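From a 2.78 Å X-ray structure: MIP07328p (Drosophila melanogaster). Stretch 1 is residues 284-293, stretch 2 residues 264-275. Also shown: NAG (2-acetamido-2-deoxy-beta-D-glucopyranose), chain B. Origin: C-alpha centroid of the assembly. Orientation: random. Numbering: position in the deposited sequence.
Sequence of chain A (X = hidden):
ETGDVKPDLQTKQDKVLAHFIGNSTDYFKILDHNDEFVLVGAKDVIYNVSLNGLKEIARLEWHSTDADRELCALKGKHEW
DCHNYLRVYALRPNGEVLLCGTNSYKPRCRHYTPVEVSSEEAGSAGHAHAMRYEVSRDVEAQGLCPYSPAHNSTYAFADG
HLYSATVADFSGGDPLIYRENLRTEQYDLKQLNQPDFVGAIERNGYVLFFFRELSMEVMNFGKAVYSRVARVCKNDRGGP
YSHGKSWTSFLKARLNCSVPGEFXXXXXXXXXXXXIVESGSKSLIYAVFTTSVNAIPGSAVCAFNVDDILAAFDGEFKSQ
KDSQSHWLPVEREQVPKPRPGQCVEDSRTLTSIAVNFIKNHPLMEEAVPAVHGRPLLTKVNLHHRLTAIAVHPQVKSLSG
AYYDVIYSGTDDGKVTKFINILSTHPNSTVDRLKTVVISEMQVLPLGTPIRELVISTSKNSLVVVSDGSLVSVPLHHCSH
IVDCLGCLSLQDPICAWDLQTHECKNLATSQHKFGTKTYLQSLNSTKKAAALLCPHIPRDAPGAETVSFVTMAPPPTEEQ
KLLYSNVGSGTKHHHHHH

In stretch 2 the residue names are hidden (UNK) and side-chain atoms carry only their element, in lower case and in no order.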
# COMPACT_ATOMS: atom_id res chain seq x y z
N LEU A 284 -8.69 -4.46 -8.19
CA LEU A 284 -8.65 -4.69 -6.76
C LEU A 284 -7.49 -3.94 -6.12
O LEU A 284 -6.45 -3.71 -6.75
CB LEU A 284 -8.53 -6.18 -6.44
CG LEU A 284 -9.81 -6.95 -6.12
CD1 LEU A 284 -10.90 -6.68 -7.16
CD2 LEU A 284 -9.52 -8.44 -6.03
N ILE A 285 -7.67 -3.59 -4.85
CA ILE A 285 -6.62 -3.03 -4.01
C ILE A 285 -6.59 -3.84 -2.72
O ILE A 285 -7.58 -3.86 -1.98
CB ILE A 285 -6.84 -1.53 -3.71
CG1 ILE A 285 -6.65 -0.69 -4.97
CG2 ILE A 285 -5.89 -1.07 -2.62
CD1 ILE A 285 -6.75 0.80 -4.73
N TYR A 286 -5.48 -4.51 -2.47
CA TYR A 286 -5.30 -5.28 -1.25
C TYR A 286 -4.64 -4.42 -0.18
O TYR A 286 -3.67 -3.71 -0.46
CB TYR A 286 -4.47 -6.53 -1.51
CG TYR A 286 -5.11 -7.53 -2.45
CD1 TYR A 286 -5.05 -7.36 -3.83
CD2 TYR A 286 -5.78 -8.64 -1.96
CE1 TYR A 286 -5.63 -8.27 -4.68
CE2 TYR A 286 -6.37 -9.55 -2.81
CZ TYR A 286 -6.29 -9.37 -4.17
OH TYR A 286 -6.87 -10.28 -5.02
N ALA A 287 -5.16 -4.50 1.04
CA ALA A 287 -4.67 -3.68 2.14
C ALA A 287 -4.52 -4.53 3.39
O ALA A 287 -5.18 -5.55 3.57
CB ALA A 287 -5.59 -2.50 2.41
N VAL A 288 -3.63 -4.07 4.28
CA VAL A 288 -3.36 -4.72 5.55
C VAL A 288 -3.88 -3.83 6.67
O VAL A 288 -3.57 -2.63 6.71
CB VAL A 288 -1.85 -5.00 5.72
CG1 VAL A 288 -1.56 -5.42 7.15
CG2 VAL A 288 -1.41 -6.07 4.75
N PHE A 289 -4.65 -4.42 7.58
CA PHE A 289 -5.24 -3.70 8.70
C PHE A 289 -4.85 -4.36 10.01
O PHE A 289 -4.73 -5.59 10.09
CB PHE A 289 -6.77 -3.66 8.59
CG PHE A 289 -7.29 -2.92 7.40
CD1 PHE A 289 -7.31 -3.51 6.15
CD2 PHE A 289 -7.79 -1.63 7.54
CE1 PHE A 289 -7.80 -2.83 5.05
CE2 PHE A 289 -8.28 -0.94 6.44
CZ PHE A 289 -8.28 -1.54 5.20
N THR A 290 -4.65 -3.54 11.04
CA THR A 290 -4.44 -4.02 12.40
C THR A 290 -5.50 -3.42 13.32
O THR A 290 -6.14 -2.41 12.99
CB THR A 290 -3.04 -3.66 12.92
OG1 THR A 290 -2.84 -2.24 12.85
CG2 THR A 290 -1.96 -4.37 12.12
N THR A 291 -5.70 -4.06 14.47
CA THR A 291 -6.65 -3.55 15.44
C THR A 291 -6.02 -2.45 16.29
O THR A 291 -4.80 -2.27 16.32
CB THR A 291 -7.15 -4.67 16.36
OG1 THR A 291 -6.06 -5.15 17.17
CG2 THR A 291 -7.71 -5.82 15.54
N SER A 292 -6.88 -1.71 16.98
CA SER A 292 -6.43 -0.66 17.87
C SER A 292 -5.92 -1.28 19.18
O SER A 292 -6.00 -2.49 19.40
CB SER A 292 -7.55 0.35 18.10
OG SER A 292 -8.00 0.88 16.86
N VAL A 293 -5.38 -0.42 20.05
CA VAL A 293 -4.63 -0.89 21.21
C VAL A 293 -5.51 -1.58 22.24
O VAL A 293 -5.00 -2.28 23.12
CB VAL A 293 -3.87 0.29 21.84
CG1 VAL A 293 -2.88 0.87 20.84
CG2 VAL A 293 -4.85 1.36 22.29
N UNK A 264 -19.84 -6.96 15.00
CA UNK A 264 -18.71 -7.08 14.06
C UNK A 264 -17.38 -6.74 14.72
O UNK A 264 -17.30 -5.91 15.63
c UNK A 264 -20.53 -5.83 13.09
c UNK A 264 -20.81 -5.95 14.55
c UNK A 264 -19.05 -6.07 12.96
N UNK A 265 -16.33 -7.39 14.24
CA UNK A 265 -14.97 -7.21 14.74
C UNK A 265 -14.19 -6.41 13.70
O UNK A 265 -13.88 -6.93 12.62
c UNK A 265 -14.31 -8.55 15.02
c UNK A 265 -12.90 -8.46 17.09
c UNK A 265 -11.81 -8.34 14.97
c UNK A 265 -11.67 -8.36 17.73
c UNK A 265 -10.51 -8.25 16.98
c UNK A 265 -12.98 -8.44 15.71
c UNK A 265 -10.58 -8.24 15.60
N UNK A 266 -13.86 -5.17 14.02
CA UNK A 266 -13.25 -4.25 13.07
C UNK A 266 -11.73 -4.27 13.16
O UNK A 266 -11.16 -4.39 14.25
c UNK A 266 -17.86 -2.17 12.23
c UNK A 266 -15.20 -2.60 12.91
c UNK A 266 -16.22 -2.86 13.81
o UNK A 266 -19.17 -1.96 11.89
c UNK A 266 -16.86 -1.90 11.31
c UNK A 266 -15.54 -2.11 11.66
c UNK A 266 -13.75 -2.82 13.28
c UNK A 266 -17.54 -2.65 13.48
N UNK A 267 -11.08 -4.13 12.01
CA UNK A 267 -9.66 -3.82 11.91
C UNK A 267 -9.58 -2.41 11.34
O UNK A 267 -9.69 -2.21 10.13
c UNK A 267 -8.09 -6.87 12.24
c UNK A 267 -9.07 -6.26 11.47
c UNK A 267 -10.18 -7.01 11.11
c UNK A 267 -8.93 -4.83 11.03
c UNK A 267 -9.33 -8.91 12.28
c UNK A 267 -10.31 -8.32 11.51
c UNK A 267 -8.21 -8.19 12.64
N UNK A 268 -9.41 -1.42 12.22
CA UNK A 268 -9.64 -0.03 11.87
C UNK A 268 -8.39 0.75 11.49
O UNK A 268 -8.50 1.90 11.08
o UNK A 268 -12.44 0.22 12.02
o UNK A 268 -12.36 0.31 14.22
c UNK A 268 -11.82 0.38 13.09
c UNK A 268 -10.34 0.69 13.02
N UNK A 269 -7.20 0.16 11.62
CA UNK A 269 -5.95 0.87 11.38
C UNK A 269 -5.23 0.25 10.18
O UNK A 269 -4.55 -0.77 10.32
o UNK A 269 -4.97 2.63 15.84
c UNK A 269 -5.07 0.87 12.62
c UNK A 269 -4.68 1.81 14.94
c UNK A 269 -5.66 1.63 13.80
o UNK A 269 -3.63 1.14 14.93
N UNK A 270 -5.39 0.87 9.01
CA UNK A 270 -4.71 0.39 7.81
C UNK A 270 -3.21 0.61 7.95
O UNK A 270 -2.75 1.56 8.60
c UNK A 270 -4.88 2.56 6.55
c UNK A 270 -5.56 0.87 4.06
c UNK A 270 -4.82 0.40 5.29
c UNK A 270 -5.28 1.10 6.57
N UNK A 271 -2.43 -0.29 7.35
CA UNK A 271 -0.99 -0.28 7.55
C UNK A 271 -0.24 -0.25 6.23
O UNK A 271 0.86 0.30 6.15
c UNK A 271 -1.10 -1.53 9.79
c UNK A 271 -0.56 -1.50 8.37
c UNK A 271 -0.51 -0.43 10.66
o UNK A 271 0.64 -0.05 10.50
n UNK A 271 -1.31 0.08 11.59
N UNK A 272 -0.81 -0.85 5.19
CA UNK A 272 -0.17 -0.92 3.89
C UNK A 272 -1.20 -1.25 2.82
O UNK A 272 -2.24 -1.86 3.11
c UNK A 272 0.95 -1.96 3.87
N UNK A 273 -0.91 -0.84 1.59
CA UNK A 273 -1.73 -1.18 0.43
C UNK A 273 -0.81 -1.65 -0.69
O UNK A 273 0.39 -1.38 -0.71
c UNK A 273 -2.52 2.20 -1.32
c UNK A 273 -3.52 0.47 1.06
c UNK A 273 -2.61 -0.01 -0.05
c UNK A 273 -1.74 1.12 -0.59
N UNK A 274 -1.40 -2.36 -1.63
CA UNK A 274 -0.74 -2.80 -2.85
C UNK A 274 -1.17 -1.94 -4.02
O UNK A 274 -2.16 -1.20 -3.93
c UNK A 274 -1.10 -4.27 -3.13
o UNK A 274 -2.47 -4.39 -3.48
N UNK A 275 -0.44 -1.98 -5.13
CA UNK A 275 -0.93 -1.31 -6.35
C UNK A 275 -2.25 -1.92 -6.80
O UNK A 275 -2.67 -2.98 -6.33
c UNK A 275 0.91 -2.53 -5.32
c UNK A 275 0.19 -1.55 -7.37
c UNK A 275 1.40 -1.83 -6.55
C1 NAG B . -19.05 -2.72 7.95
C2 NAG B . -20.28 -1.95 8.41
C3 NAG B . -21.11 -2.80 9.38
C4 NAG B . -21.36 -4.20 8.83
C5 NAG B . -20.07 -4.82 8.29
C6 NAG B . -20.29 -6.14 7.59
C7 NAG B . -20.08 0.50 8.47
C8 NAG B . -19.63 1.68 9.27
N2 NAG B . -19.90 -0.70 9.04
O3 NAG B . -22.33 -2.12 9.62
O4 NAG B . -21.82 -5.08 9.85
O5 NAG B . -19.45 -3.94 7.35
O6 NAG B . -21.14 -5.99 6.46
O7 NAG B . -20.59 0.62 7.36

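Position 264 has three side-chain carbons closing a ring onto the backbone N, out of reach of stretch 1: Pro264. Its CG lies 3.6 Å from O4 of the NAG sugar. Position 265 carries one carbon and a ring of six carbons without oxygen, the ring touching the Thr291 methyl, so it is Phe265; its CE1 lies 3.8 Å from Thr291 CG2, a slight apolar touch. At 266 the six-membered ring bears an oxygen and leads away from stretch 1, which identifies Tyr266. The hydroxyl suits a polar neighbour: NAG N2 donates a hydrogen bond to Tyr266 OH (3.2 Å).

Position 267 is again a carbon and a plain six-carbon ring, packed against Phe289 and Thr291: Phe267. Buried, it sets its CB 3.5 Å from Phe289 CB and its CD2 3.5 Å from Thr291 CG2, so an oxygen-free ring fits. Position 268 has two carbons, the second with two oxygens, and points away: Asp268, with OD1 hydrogen-bonded elsewhere in the structure. Position 269 is one carbon longer with the same two oxygens, near Ser292: Glu269. The residue is partly exposed, which suits a charged group, and OE2 lies 3.6 Å from Ser292 OG.

At 270 four carbons fork at the first, one arm two carbons long, over the Phe289 ring face and near Ala287 CB: Ile270. Its CG1 makes a CH-pi contact, 4.1 Å from the Phe289 ring centroid, while CD1 reaches Ala287 CB at 3.8 Å. Position 271 has three carbons, the third bearing one oxygen and one nitrogen, close to the Thr290 hydroxyl: Gln271. Its amide is long enough for NE2 to donate a weak hydrogen bond to Thr290 OG1 (3.1 Å). The single carbon at 272, bridged to Val288, marks Ala272, a small methyl on the Val288 face. Position 273 repeats the forked four-carbon pattern against Ala287: Ile273, whose apolar CG2 meets Ala287 CB at 3.9 Å. One carbon and one oxygen at 274, near Tyr286 N, give Ser274, whose OG accepts from Tyr286 N (3.2 Å) and donates to the O of position 275 (3.2 Å). There, three carbons close onto N: Pro275, exposed, its ring turned away and needing no partner.

The contact is an antiparallel ladder. Thr290 N to Glu269 O (2.9 Å) and Glu269 N to Thr290 O (3.1 Å) form a reciprocal pair. Beyond it, Val288 O accepts from Gln271 N (2.7 Å), whereas Val288 N donates to Ala272 O (2.9 Å). This change of partner marks a beta bulge, where the register shifts by one residue. Ser274 N continues the ladder to Tyr286 O (2.9 Å). Ala287, Phe289, Ile270 and Ile273 share one apolar face; Val288, Thr290, Glu269 and Ala272 occupy the other.

Stretch 2, residues 264-275: PFYFDEIQAISP
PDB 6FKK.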